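Cycloalternan-forming enzyme (Listeria monocytogenes serovar 1/2a, PDB 5F7U) belongs to glycosyl hydrolase family 31 and joins a TIM-barrel domain to several beta-rich domains, among them a family 6 carbohydrate-binding module. Local coordinates at residues G601-T606 and F610-K615; D631-T636 and A642-R647; G254-T259 and K265-Y270. The protein carries 1 engineered substitution. One frame throughout, in Å; residues are numbered along the deposited sequence.

Contact 1 (G601-T606 and F610-K615); sequences GDQTST and FQASLK. With GLC (alpha-D-glucopyranose), chain F; GLC (alpha-D-glucopyranose), chain B.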
loop_
_atom_site.group_PDB
_atom_site.type_symbol
_atom_site.label_atom_id
_atom_site.label_comp_id
_atom_site.label_asym_id
_atom_site.label_seq_id
_atom_site.Cartn_x
_atom_site.Cartn_y
_atom_site.Cartn_z
ATOM N N GLY A 601 5.468 8.865 4.591
ATOM C CA GLY A 601 6.603 9.680 5.016
ATOM C C GLY A 601 6.570 11.127 4.567
ATOM O O GLY A 601 5.503 11.716 4.406
ATOM N N ASP A 602 7.757 11.704 4.364
ATOM C CA ASP A 602 7.912 13.163 4.368
ATOM C C ASP A 602 7.960 13.655 2.942
ATOM O O ASP A 602 8.960 13.432 2.249
ATOM C CB ASP A 602 9.219 13.555 5.072
ATOM C CG ASP A 602 9.253 13.150 6.552
ATOM O OD1 ASP A 602 8.195 12.948 7.168
ATOM O OD2 ASP A 602 10.367 13.022 7.106
ATOM N N GLN A 603 6.883 14.314 2.519
ATOM C CA GLN A 603 6.732 14.770 1.133
ATOM C C GLN A 603 6.277 16.227 1.058
ATOM O O GLN A 603 5.723 16.785 2.008
ATOM C CB GLN A 603 5.777 13.852 0.350
ATOM C CG GLN A 603 6.192 12.381 0.400
ATOM C CD GLN A 603 5.284 11.499 -0.422
ATOM O OE1 GLN A 603 4.381 10.867 0.123
ATOM N NE2 GLN A 603 5.463 11.514 -1.747
ATOM N N THR A 604 6.501 16.852 -0.082
ATOM C CA THR A 604 6.119 18.264 -0.247
ATOM C C THR A 604 4.705 18.428 -0.797
ATOM O O THR A 604 4.126 17.505 -1.383
ATOM C CB THR A 604 7.084 19.029 -1.161
ATOM O OG1 THR A 604 7.201 18.325 -2.397
ATOM C CG2 THR A 604 8.465 19.166 -0.536
ATOM N N SER A 605 4.158 19.623 -0.615
ATOM C CA SER A 605 2.798 19.941 -1.083
ATOM C C SER A 605 2.802 20.291 -2.567
ATOM O O SER A 605 2.573 21.448 -2.966
ATOM C CB SER A 605 2.191 21.061 -0.233
ATOM O OG SER A 605 1.987 20.575 1.092
ATOM N N THR A 606 3.038 19.276 -3.389
ATOM C CA THR A 606 3.000 19.452 -4.846
ATOM C C THR A 606 2.266 18.286 -5.508
ATOM O O THR A 606 2.114 17.221 -4.904
ATOM C CB THR A 606 4.407 19.510 -5.481
ATOM O OG1 THR A 606 5.030 18.234 -5.328
ATOM C CG2 THR A 606 5.281 20.580 -4.842
ATOM N N PHE A 610 2.212 14.198 -4.833
ATOM C CA PHE A 610 0.918 13.473 -4.809
ATOM C C PHE A 610 1.057 12.236 -5.704
ATOM O O PHE A 610 0.704 11.122 -5.283
ATOM C CB PHE A 610 -0.158 14.444 -5.316
ATOM C CG PHE A 610 -1.595 13.938 -5.284
ATOM C CD1 PHE A 610 -1.985 12.740 -4.679
ATOM C CD2 PHE A 610 -2.585 14.771 -5.844
ATOM C CE1 PHE A 610 -3.329 12.352 -4.673
ATOM C CE2 PHE A 610 -3.935 14.398 -5.838
ATOM C CZ PHE A 610 -4.305 13.185 -5.238
ATOM N N GLN A 611 1.606 12.421 -6.911
ATOM C CA GLN A 611 1.831 11.293 -7.822
ATOM C C GLN A 611 2.713 10.230 -7.197
ATOM O O GLN A 611 2.407 9.033 -7.309
ATOM C CB GLN A 611 2.430 11.750 -9.144
ATOM C CG GLN A 611 1.461 12.603 -9.973
ATOM C CD GLN A 611 2.157 13.434 -11.034
ATOM O OE1 GLN A 611 3.294 13.121 -11.439
ATOM N NE2 GLN A 611 1.500 14.515 -11.477
ATOM N N ALA A 612 3.766 10.661 -6.497
ATOM C CA ALA A 612 4.680 9.704 -5.863
ATOM C C ALA A 612 3.999 8.983 -4.684
ATOM O O ALA A 612 4.212 7.786 -4.473
ATOM C CB ALA A 612 5.951 10.398 -5.413
ATOM N N SER A 613 3.158 9.699 -3.928
ATOM C CA SER A 613 2.413 9.083 -2.832
ATOM C C SER A 613 1.506 7.960 -3.354
ATOM O O SER A 613 1.438 6.877 -2.760
ATOM C CB SER A 613 1.556 10.138 -2.115
ATOM O OG SER A 613 2.363 11.159 -1.545
ATOM N N LEU A 614 0.819 8.222 -4.460
ATOM C CA LEU A 614 -0.067 7.195 -4.996
ATOM C C LEU A 614 0.737 5.950 -5.440
ATOM O O LEU A 614 0.324 4.814 -5.182
ATOM C CB LEU A 614 -0.981 7.762 -6.095
ATOM C CG LEU A 614 -2.024 6.841 -6.734
ATOM C CD1 LEU A 614 -2.826 6.052 -5.688
ATOM C CD2 LEU A 614 -2.945 7.694 -7.591
ATOM N N LYS A 615 1.895 6.167 -6.076
ATOM C CA LYS A 615 2.775 5.029 -6.417
ATOM C C LYS A 615 3.197 4.241 -5.181
ATOM O O LYS A 615 3.205 2.976 -5.180
ATOM C CB LYS A 615 3.994 5.519 -7.206
ATOM C CG LYS A 615 3.584 6.080 -8.576
ATOM C CD LYS A 615 4.778 6.709 -9.278
ATOM C CE LYS A 615 4.330 7.610 -10.411
ATOM N NZ LYS A 615 5.504 8.280 -11.087
HETATM C C1 GLC F . 14.151 15.112 9.421
HETATM C C2 GLC F . 13.999 13.662 9.898
HETATM C C3 GLC F . 12.572 13.141 9.679
HETATM C C4 GLC F . 11.549 14.028 10.401
HETATM C C5 GLC F . 11.765 15.477 9.904
HETATM C C6 GLC F . 10.885 16.501 10.606
HETATM O O1 GLC F . 14.113 15.170 7.988
HETATM O O2 GLC F . 14.922 12.838 9.185
HETATM O O3 GLC F . 12.494 11.784 10.111
HETATM O O4 GLC F . 10.189 13.635 10.102
HETATM O O5 GLC F . 13.126 15.956 9.982
HETATM O O6 GLC F . 9.896 16.831 9.635
HETATM C C1 GLC B . 9.530 12.790 11.077
HETATM C C2 GLC B . 8.154 12.340 10.539
HETATM C C3 GLC B . 7.126 13.488 10.474
HETATM C C4 GLC B . 7.039 14.204 11.831
HETATM C C5 GLC B . 8.433 14.483 12.412
HETATM C C6 GLC B . 8.401 15.044 13.825
HETATM O O2 GLC B . 8.309 11.617 9.314
HETATM O O3 GLC B . 5.818 13.002 10.123
HETATM O O4 GLC B . 6.324 15.445 11.688
HETATM O O5 GLC B . 9.311 13.339 12.392
HETATM O O6 GLC B . 9.758 15.419 14.134
#
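Gln603 and Ser613 join a TIM-barrel loop to the helix that follows it. The loop comes after barrel strand 597-599 and runs straight into helix 607-622. Gln603 sets its CG opposite its own carbonyl carbon (chi1 -55°) and stays extended beyond that, which carries the amide to the helix surface. There Ser613 OG donates to Gln603 OE1 at 2.6 Å. The hydroxyl does not come in along a lone pair. It meets the C=O at 103°, and it stands 41° out of the carbonyl plane. Ser600 OG is a second hydrogen-bond partner of OE1, so two hydroxyls grip this buried oxygen. Gln603 NE2 turns toward Ala612, 3.9 Å from its CB.

Thr606 is the N-cap of the helix. Its OG1 caps Ser609 N, while Thr606 O accepts from Phe610 N at 3.0 Å. The Phe610 ring turns away from the loop and packs on Leu644, Arg647 and Met651 of helix 642-653.

Asp602, next to Gln603, faces the other way and belongs to the glycan pocket. Its two carboxylate oxygens meet different glucose units. OD2 of Asp602 lies 3.1 Å from O4 of the chain F glucose, the oxygen that links the two rings. OD1 of Asp602 accepts from O2 of the chain B glucose at 2.5 Å.

Contact 2 (D631-T636 and A642-R647); sequences DMAGFT and AELYKR. With GLC (alpha-D-glucopyranose), chain B.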
loop_
_atom_site.group_PDB
_atom_site.type_symbol
_atom_site.label_atom_id
_atom_site.label_comp_id
_atom_site.label_asym_id
_atom_site.label_seq_id
_atom_site.Cartn_x
_atom_site.Cartn_y
_atom_site.Cartn_z
ATOM N N ASP A 631 0.295 11.797 4.102
ATOM C CA ASP A 631 -0.061 13.141 4.551
ATOM C C ASP A 631 -0.785 13.831 3.389
ATOM O O ASP A 631 -0.131 14.255 2.446
ATOM C CB ASP A 631 1.208 13.955 4.916
ATOM C CG ASP A 631 2.087 13.281 5.984
ATOM O OD1 ASP A 631 1.599 12.489 6.798
ATOM O OD2 ASP A 631 3.302 13.576 6.015
ATOM N N MET A 632 -2.117 13.903 3.433
ATOM C CA MET A 632 -2.872 14.403 2.275
ATOM C C MET A 632 -2.420 15.822 1.921
ATOM O O MET A 632 -2.286 16.680 2.802
ATOM C CB MET A 632 -4.394 14.306 2.490
ATOM C CG MET A 632 -4.925 14.981 3.741
ATOM S SD MET A 632 -6.681 15.369 3.546
ATOM C CE MET A 632 -6.496 16.901 2.656
ATOM N N ALA A 633 -2.127 16.028 0.636
ATOM C CA ALA A 633 -1.639 17.315 0.108
ATOM C C ALA A 633 -0.236 17.716 0.551
ATOM O O ALA A 633 0.154 18.844 0.305
ATOM C CB ALA A 633 -2.647 18.450 0.353
ATOM N N GLY A 634 0.508 16.794 1.175
ATOM C CA GLY A 634 1.920 17.025 1.581
ATOM C C GLY A 634 2.001 17.727 2.924
ATOM O O GLY A 634 1.113 18.511 3.267
ATOM N N PHE A 635 3.058 17.462 3.695
ATOM C CA PHE A 635 3.118 18.025 5.054
ATOM C C PHE A 635 4.043 19.242 5.167
ATOM O O PHE A 635 4.066 19.921 6.194
ATOM C CB PHE A 635 3.414 16.946 6.112
ATOM C CG PHE A 635 4.891 16.710 6.417
ATOM C CD1 PHE A 635 5.881 16.656 5.409
ATOM C CD2 PHE A 635 5.281 16.474 7.740
ATOM C CE1 PHE A 635 7.226 16.431 5.750
ATOM C CE2 PHE A 635 6.622 16.219 8.074
ATOM C CZ PHE A 635 7.591 16.207 7.077
ATOM N N THR A 636 4.793 19.511 4.103
ATOM C CA THR A 636 5.774 20.603 4.118
ATOM C C THR A 636 5.919 21.233 2.732
ATOM O O THR A 636 5.297 20.788 1.784
ATOM C CB THR A 636 7.143 20.120 4.670
ATOM O OG1 THR A 636 7.932 21.268 5.035
ATOM C CG2 THR A 636 7.888 19.229 3.686
ATOM N N ALA A 642 -5.376 25.584 -3.369
ATOM C CA ALA A 642 -6.729 25.074 -3.137
ATOM C C ALA A 642 -7.012 23.886 -4.042
ATOM O O ALA A 642 -7.640 22.897 -3.615
ATOM C CB ALA A 642 -7.755 26.176 -3.349
ATOM N N GLU A 643 -6.524 23.978 -5.280
ATOM C CA GLU A 643 -6.672 22.890 -6.253
ATOM C C GLU A 643 -6.019 21.610 -5.740
ATOM O O GLU A 643 -6.650 20.554 -5.704
ATOM C CB GLU A 643 -6.037 23.292 -7.592
ATOM C CG GLU A 643 -6.218 22.221 -8.669
ATOM C CD GLU A 643 -5.356 22.452 -9.895
ATOM O OE1 GLU A 643 -5.507 21.681 -10.864
ATOM O OE2 GLU A 643 -4.540 23.405 -9.901
ATOM N N LEU A 644 -4.749 21.692 -5.340
ATOM C CA LEU A 644 -4.079 20.493 -4.808
ATOM C C LEU A 644 -4.809 19.971 -3.572
ATOM O O LEU A 644 -5.005 18.757 -3.435
ATOM C CB LEU A 644 -2.600 20.754 -4.472
ATOM C CG LEU A 644 -1.855 19.569 -3.816
ATOM C CD1 LEU A 644 -1.830 18.292 -4.678
ATOM C CD2 LEU A 644 -0.429 19.961 -3.494
ATOM N N TYR A 645 -5.185 20.881 -2.674
ATOM C CA TYR A 645 -5.835 20.466 -1.441
ATOM C C TYR A 645 -7.120 19.674 -1.764
ATOM O O TYR A 645 -7.363 18.627 -1.164
ATOM C CB TYR A 645 -6.111 21.658 -0.527
ATOM C CG TYR A 645 -6.526 21.212 0.860
ATOM C CD1 TYR A 645 -5.559 20.904 1.822
ATOM C CD2 TYR A 645 -7.885 21.063 1.197
ATOM C CE1 TYR A 645 -5.922 20.480 3.082
ATOM C CE2 TYR A 645 -8.254 20.628 2.461
ATOM C CZ TYR A 645 -7.266 20.334 3.391
ATOM O OH TYR A 645 -7.611 19.910 4.655
ATOM N N LYS A 646 -7.910 20.174 -2.715
ATOM C CA LYS A 646 -9.184 19.543 -3.092
ATOM C C LYS A 646 -8.969 18.190 -3.774
ATOM O O LYS A 646 -9.679 17.210 -3.481
ATOM C CB LYS A 646 -10.008 20.482 -3.997
ATOM C CG LYS A 646 -10.651 21.633 -3.248
ATOM C CD LYS A 646 -11.507 22.432 -4.215
ATOM C CE LYS A 646 -12.370 23.474 -3.505
ATOM N NZ LYS A 646 -13.210 24.128 -4.556
ATOM N N ARG A 647 -7.971 18.121 -4.660
ATOM C CA ARG A 647 -7.653 16.866 -5.365
ATOM C C ARG A 647 -7.162 15.797 -4.408
ATOM O O ARG A 647 -7.574 14.634 -4.507
ATOM C CB ARG A 647 -6.625 17.097 -6.486
ATOM C CG ARG A 647 -7.102 17.986 -7.628
ATOM C CD ARG A 647 -8.359 17.417 -8.288
ATOM N NE ARG A 647 -8.651 17.998 -9.596
ATOM C CZ ARG A 647 -9.788 17.813 -10.250
ATOM N NH1 ARG A 647 -10.730 17.010 -9.741
ATOM N NH2 ARG A 647 -9.961 18.394 -11.425
HETATM C C1 GLC B . 9.530 12.790 11.077
HETATM C C2 GLC B . 8.154 12.340 10.539
HETATM C C3 GLC B . 7.126 13.488 10.474
HETATM C C4 GLC B . 7.039 14.204 11.831
HETATM C C5 GLC B . 8.433 14.483 12.412
HETATM C C6 GLC B . 8.401 15.044 13.825
HETATM O O2 GLC B . 8.309 11.617 9.314
HETATM O O3 GLC B . 5.818 13.002 10.123
HETATM O O4 GLC B . 6.324 15.445 11.688
HETATM O O5 GLC B . 9.311 13.339 12.392
HETATM O O6 GLC B . 9.758 15.419 14.134
#
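The Tyr645 ring carries the Met632 methyl on one face. Met632 CE sits 3.5 Å above the ring plane and is offset toward the rim, near the Tyr645 CE1 and CZ atoms. The pair is a CH-pi contact, with Met632 CE 3.9 Å from the Tyr645 ring centroid and 27° off the normal. Met632 reaches it through a bend at chi3 (-83°), which swings the methyl back over the ring. Ile687 and Phe691 of helix 687-700 also touch Tyr645, and its OH is hydrogen-bonded to Arg673 O. The other flat group is Phe635, just past the turn. O4 of the chain B glucose lies in plane at the Phe635 edge, and C3 of that glucose is 3.7 Å from Phe635 CE2.

Residues 631-636 leave TIM-barrel strand 628-631 through a type II beta turn from Asp631 to Gly634, and helix 642-653 packs against this turn. Ala633, third in the turn, has positive phi (69°) and points its CB at the helix. Ala633 CB lies 4.1 Å from Tyr645 CD1 and 4.4 Å from Leu644 CG. On the same loop residue, Ala633 O is 4.0 Å from Leu644 CD2 and also takes a hydrogen bond from Ser605 OG.

Contact 3 (G254-T259 and K265-Y270); sequences GERYDT and KDVETY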
loop_
_atom_site.group_PDB
_atom_site.type_symbol
_atom_site.label_atom_id
_atom_site.label_comp_id
_atom_site.label_asym_id
_atom_site.label_seq_id
_atom_site.Cartn_x
_atom_site.Cartn_y
_atom_site.Cartn_z
ATOM N N GLY A 254 7.923 -3.717 -1.788
ATOM C CA GLY A 254 7.707 -2.771 -0.696
ATOM C C GLY A 254 7.012 -1.516 -1.177
ATOM O O GLY A 254 6.123 -1.576 -2.035
ATOM N N GLU A 255 7.381 -0.388 -0.586
ATOM C CA GLU A 255 6.746 0.891 -0.875
ATOM C C GLU A 255 7.707 1.667 -1.792
ATOM O O GLU A 255 8.848 1.960 -1.406
ATOM C CB GLU A 255 6.487 1.617 0.436
ATOM C CG GLU A 255 5.843 2.983 0.254
ATOM C CD GLU A 255 5.620 3.670 1.585
ATOM O OE1 GLU A 255 6.500 3.510 2.468
ATOM O OE2 GLU A 255 4.580 4.339 1.740
ATOM N N ARG A 256 7.274 1.932 -3.021
ATOM C CA ARG A 256 8.159 2.525 -4.035
ATOM C C ARG A 256 7.522 3.792 -4.585
ATOM O O ARG A 256 6.318 3.816 -4.855
ATOM C CB ARG A 256 8.438 1.506 -5.156
ATOM C CG ARG A 256 9.097 0.203 -4.665
ATOM C CD ARG A 256 10.521 0.481 -4.202
ATOM N NE ARG A 256 11.117 -0.619 -3.458
ATOM C CZ ARG A 256 12.378 -0.648 -3.067
ATOM N NH1 ARG A 256 13.217 0.343 -3.395
ATOM N NH2 ARG A 256 12.820 -1.691 -2.379
ATOM N N TYR A 257 8.338 4.837 -4.752
ATOM C CA TYR A 257 7.836 6.188 -5.041
ATOM C C TYR A 257 8.046 6.611 -6.485
ATOM O O TYR A 257 7.466 7.624 -6.944
ATOM C CB TYR A 257 8.550 7.195 -4.109
ATOM C CG TYR A 257 8.223 7.019 -2.640
ATOM C CD1 TYR A 257 8.794 5.965 -1.888
ATOM C CD2 TYR A 257 7.369 7.913 -1.994
ATOM C CE1 TYR A 257 8.510 5.804 -0.527
ATOM C CE2 TYR A 257 7.068 7.764 -0.632
ATOM C CZ TYR A 257 7.650 6.706 0.087
ATOM O OH TYR A 257 7.381 6.551 1.417
ATOM N N ASP A 258 8.913 5.865 -7.184
ATOM C CA ASP A 258 9.336 6.227 -8.525
ATOM C C ASP A 258 8.426 5.705 -9.635
ATOM O O ASP A 258 8.135 6.438 -10.589
ATOM C CB ASP A 258 10.819 5.841 -8.771
ATOM C CG ASP A 258 11.155 4.358 -8.483
ATOM O OD1 ASP A 258 10.350 3.592 -7.910
ATOM O OD2 ASP A 258 12.295 3.955 -8.860
ATOM N N THR A 259 8.002 4.453 -9.492
ATOM C CA THR A 259 7.192 3.767 -10.484
ATOM C C THR A 259 6.484 2.593 -9.817
ATOM O O THR A 259 6.974 2.065 -8.831
ATOM C CB THR A 259 8.038 3.281 -11.678
ATOM O OG1 THR A 259 7.179 2.658 -12.647
ATOM C CG2 THR A 259 9.161 2.324 -11.224
ATOM N N LYS A 265 14.620 -1.268 -13.749
ATOM C CA LYS A 265 15.264 -0.723 -12.549
ATOM C C LYS A 265 16.096 -1.780 -11.822
ATOM O O LYS A 265 15.752 -2.980 -11.824
ATOM C CB LYS A 265 14.216 -0.216 -11.533
ATOM C CG LYS A 265 13.239 0.874 -11.986
ATOM C CD LYS A 265 13.904 2.230 -11.957
ATOM C CE LYS A 265 12.896 3.344 -12.232
ATOM N NZ LYS A 265 13.665 4.554 -12.640
ATOM N N ASP A 266 17.156 -1.308 -11.158
ATOM C CA ASP A 266 17.850 -2.077 -10.118
ATOM C C ASP A 266 17.229 -1.665 -8.801
ATOM O O ASP A 266 17.406 -0.538 -8.371
ATOM C CB ASP A 266 19.347 -1.756 -10.092
ATOM C CG ASP A 266 20.068 -2.265 -11.309
ATOM O OD1 ASP A 266 19.864 -3.439 -11.659
ATOM O OD2 ASP A 266 20.834 -1.489 -11.928
ATOM N N VAL A 267 16.500 -2.576 -8.174
ATOM C CA VAL A 267 15.717 -2.264 -6.972
ATOM C C VAL A 267 16.487 -2.730 -5.745
ATOM O O VAL A 267 16.827 -3.907 -5.637
ATOM C CB VAL A 267 14.338 -2.957 -7.007
ATOM C CG1 VAL A 267 13.503 -2.509 -5.824
ATOM C CG2 VAL A 267 13.599 -2.654 -8.311
ATOM N N GLU A 268 16.744 -1.804 -4.818
ATOM C CA GLU A 268 17.498 -2.135 -3.604
ATOM C C GLU A 268 16.521 -2.425 -2.473
ATOM O O GLU A 268 15.670 -1.582 -2.170
ATOM C CB GLU A 268 18.368 -0.947 -3.165
ATOM C CG GLU A 268 19.285 -0.396 -4.238
ATOM C CD GLU A 268 20.298 -1.389 -4.789
ATOM O OE1 GLU A 268 20.637 -2.411 -4.145
ATOM O OE2 GLU A 268 20.805 -1.118 -5.899
ATOM N N THR A 269 16.665 -3.595 -1.852
ATOM C CA THR A 269 15.907 -3.924 -0.664
ATOM C C THR A 269 16.700 -3.386 0.529
ATOM O O THR A 269 17.553 -4.062 1.098
ATOM C CB THR A 269 15.661 -5.437 -0.529
ATOM O OG1 THR A 269 15.211 -5.954 -1.790
ATOM C CG2 THR A 269 14.571 -5.696 0.539
ATOM N N TYR A 270 16.432 -2.136 0.865
ATOM C CA TYR A 270 17.265 -1.421 1.825
ATOM C C TYR A 270 16.427 -0.298 2.403
ATOM O O TYR A 270 16.073 0.657 1.689
ATOM C CB TYR A 270 18.470 -0.819 1.083
ATOM C CG TYR A 270 19.531 -0.211 1.971
ATOM C CD1 TYR A 270 20.458 -1.030 2.658
ATOM C CD2 TYR A 270 19.668 1.183 2.071
ATOM C CE1 TYR A 270 21.463 -0.474 3.444
ATOM C CE2 TYR A 270 20.667 1.744 2.849
ATOM C CZ TYR A 270 21.554 0.922 3.533
ATOM O OH TYR A 270 22.546 1.508 4.291
HETATM O O HOH W 1 12.843 -4.701 -2.550
#
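Arg256 reaches across a loop of the galactose mutarotase-like domain to the backbone of strand 266-269. The loop follows strand 250-254, and strand 266-269 pairs in antiparallel fashion with strand 307-311. The Arg256 chain bends at chi2 (-69°) and lays its guanidinium over Val267. Val267 CG1 sits over the centre of one face, 3.5 Å from Arg256 CZ.

The edge of the same group meets the carbonyl of the next residue. Arg256 NH2 donates to Glu268 O at 2.9 Å with a fairly straight N-H (159°). The oxygen lies close to the guanidinium plane, but the nitrogen stands 44° out of the carbonyl plane. Arg256 NH1 adds a weak bond to the same Glu268 O at 3.4 Å. The backbone oxygen at the edge and the methyl over the face both limit how the guanidinium can turn. Gln262 and Ala287 also touch the arginine side chain. The Glu268 side chain leads away and is held by His306 and Gln308.

A second, looser meeting lies nearer the turn of the loop. Asp258 and Lys265 approach from opposite directions, with Asp258 OD2 3.5 Å from Lys265 CE. Asp258 OD2 and Lys265 NZ remain 4.1 Å apart, beyond a salt bridge; the amine pairs with Glu282 instead. The Lys265 methylene also rests on the Thr259 methyl, with CE and CG2 4.0 Å apart.

Beside the arginine a water joins the two segments. Thr269 OG1, also hydrogen-bonded to Ser307 OG, holds this water at 2.8 Å. The water accepts a weak bond from Arg256 NH2 at 3.0 Å.

How the contacts relate
From the N terminus, contact 3 comes first and closes the loop between strands 250-254 and 266-269 in the mutarotase-like domain. Contacts 1 and 2 follow in the TIM-barrel domain, closing the loops after strands 597-599 and 628-631. The three lie in series; none nests in or crosses another. Contacts 1 and 2 are side by side, their centres about 9 Å apart. Ser605 N probably forms a hydrogen bond with Thr636 O, and both loops reach the chain B glucose. Contacts 1 and 3 join the two domains: Lys615 NZ probably hydrogen-bonds to Asp258 O, and Ala612 CB packs on the Tyr257 carbonyl. Contacts 2 and 3 do not touch.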